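Local coordinates for protein MccF (Escherichia coli, PDB 4IIY) that probably acts as a serine carboxypeptidase of the S66 family that gives self-immunity to microcin C7, here with glutamyl sulfamoyl inosine bound, at residues S311-R314 and P315-L319. The protein carries 1 engineered substitution. Residues are numbered along the deposited sequence; the frame is centred on the assembly and turned at random.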
loop_
_atom_site.group_PDB
_atom_site.type_symbol
_atom_site.label_atom_id
_atom_site.label_comp_id
_atom_site.label_asym_id
_atom_site.label_seq_id
_atom_site.Cartn_x
_atom_site.Cartn_y
_atom_site.Cartn_z
ATOM N N SER B 311 21.382 -6.312 -2.125
ATOM C CA SER B 311 21.493 -6.548 -3.566
ATOM C C SER B 311 22.326 -5.494 -4.286
ATOM O O SER B 311 22.758 -5.705 -5.424
ATOM C CB SER B 311 20.110 -6.566 -4.208
ATOM O OG SER B 311 19.564 -5.254 -4.258
ATOM N N LYS B 312 22.507 -4.350 -3.635
ATOM C CA LYS B 312 23.188 -3.195 -4.221
ATOM C C LYS B 312 22.444 -2.576 -5.403
ATOM O O LYS B 312 22.979 -1.710 -6.092
ATOM C CB LYS B 312 24.636 -3.535 -4.593
ATOM C CG LYS B 312 25.490 -3.861 -3.375
ATOM C CD LYS B 312 26.951 -4.067 -3.733
ATOM C CE LYS B 312 27.770 -4.402 -2.494
ATOM N NZ LYS B 312 29.129 -4.903 -2.842
ATOM N N ARG B 313 21.204 -2.997 -5.622
ATOM C CA ARG B 313 20.397 -2.445 -6.704
ATOM C C ARG B 313 19.735 -1.145 -6.285
ATOM O O ARG B 313 19.359 -0.978 -5.120
ATOM C CB ARG B 313 19.324 -3.446 -7.119
ATOM C CG ARG B 313 19.898 -4.714 -7.703
ATOM C CD ARG B 313 18.856 -5.798 -7.902
ATOM N NE ARG B 313 19.537 -7.063 -8.151
ATOM C CZ ARG B 313 19.000 -8.266 -7.984
ATOM N NH1 ARG B 313 17.737 -8.390 -7.590
ATOM N NH2 ARG B 313 19.728 -9.346 -8.229
ATOM N N ARG B 314 19.599 -0.220 -7.226
ATOM C CA ARG B 314 18.858 1.007 -6.963
ATOM C C ARG B 314 17.476 0.938 -7.593
ATOM O O ARG B 314 17.213 0.088 -8.448
ATOM C CB ARG B 314 19.620 2.236 -7.459
ATOM C CG ARG B 314 19.915 2.258 -8.938
ATOM C CD ARG B 314 20.808 3.450 -9.287
ATOM N NE ARG B 314 21.267 3.508 -10.680
ATOM C CZ ARG B 314 20.994 2.618 -11.633
ATOM N NH1 ARG B 314 20.243 1.557 -11.384
ATOM N NH2 ARG B 314 21.480 2.797 -12.856
ATOM N N PRO B 315 16.582 1.840 -7.182
ATOM C CA PRO B 315 15.215 1.768 -7.703
ATOM C C PRO B 315 15.118 1.787 -9.236
ATOM O O PRO B 315 14.256 1.111 -9.798
ATOM C CB PRO B 315 14.548 2.993 -7.073
ATOM C CG PRO B 315 15.265 3.133 -5.761
ATOM C CD PRO B 315 16.701 2.819 -6.086
ATOM N N TYR B 316 15.982 2.537 -9.917
ATOM C CA TYR B 316 15.897 2.586 -11.373
ATOM C C TYR B 316 16.116 1.214 -12.008
ATOM O O TYR B 316 15.495 0.886 -13.015
ATOM C CB TYR B 316 16.904 3.591 -11.930
ATOM C CG TYR B 316 16.927 3.649 -13.441
ATOM C CD1 TYR B 316 15.860 4.175 -14.151
ATOM C CD2 TYR B 316 18.019 3.178 -14.155
ATOM C CE1 TYR B 316 15.875 4.229 -15.540
ATOM C CE2 TYR B 316 18.046 3.233 -15.542
ATOM C CZ TYR B 316 16.971 3.752 -16.225
ATOM O OH TYR B 316 17.004 3.803 -17.604
ATOM N N GLU B 317 16.991 0.411 -11.414
ATOM C CA GLU B 317 17.219 -0.931 -11.935
ATOM C C GLU B 317 15.968 -1.810 -11.797
ATOM O O GLU B 317 15.653 -2.604 -12.690
ATOM C CB GLU B 317 18.428 -1.581 -11.256
ATOM C CG GLU B 317 18.749 -2.972 -11.783
ATOM C CD GLU B 317 20.026 -3.550 -11.199
ATOM O OE1 GLU B 317 20.802 -2.792 -10.575
ATOM O OE2 GLU B 317 20.250 -4.772 -11.366
ATOM N N VAL B 318 15.266 -1.678 -10.672
ATOM C CA VAL B 318 14.015 -2.409 -10.463
ATOM C C VAL B 318 12.959 -1.945 -11.473
ATOM O O VAL B 318 12.276 -2.749 -12.096
ATOM C CB VAL B 318 13.491 -2.247 -9.013
ATOM C CG1 VAL B 318 12.226 -3.066 -8.805
ATOM C CG2 VAL B 318 14.569 -2.663 -8.010
ATOM N N LEU B 319 12.844 -0.635 -11.650
ATOM C CA LEU B 319 11.921 -0.090 -12.636
ATOM C C LEU B 319 12.209 -0.661 -14.020
ATOM O O LEU B 319 11.297 -1.033 -14.755
ATOM C CB LEU B 319 12.017 1.435 -12.666
ATOM C CG LEU B 319 11.125 2.147 -13.682
ATOM C CD1 LEU B 319 9.654 1.906 -13.393
ATOM C CD2 LEU B 319 11.432 3.636 -13.679
HETATM O O HOH W 1 21.554 -6.821 -10.126
HETATM O O HOH W 2 21.195 -0.479 -9.626
#
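P315 follows the N-cap residue R314 and opens helix 315-323; its ring lies close to R314 because of the peptide link. Y316 comes next and lies beside R314, both side chains pointing the same way. The guanidinium stands nearly upright to the ring, the planes 83° apart. R314 NH2 meets the ring edge, 3.7 Å from Y316 CD2. It also makes a weak hydrogen bond to Y232, whose ring stacks on Y316. E317 reaches back towards the loop. Its CG is anti to the backbone N (chi1 -178°) and the chain is extended, which brings the carboxylate obliquely across the R313 side chain, over CG and CD, its plane 48° from the guanidinium. E317 OE1 sits 3.6 Å from R313 CG. Two waters complete the link between E317 and the loop. One accepts from R313 NE and donates to E317 OE2. The other accepts from R314 N at 2.9 Å and donates to E317 OE1. R313 also forms a salt bridge to D87 of the second subunit. An alanine in place of R313 would probably leave D87 of the second subunit without this salt bridge and E317 OE2 without its water link to NE. E317 N gives R314 O a weak bond. V318 closes the first turn with another, its N 3.4 Å from R314 O. The contact is therefore a solvated helix start: water ties E317 to the R313 guanidinium and the R314 backbone, while the R314 guanidinium probably adds its nearby charge.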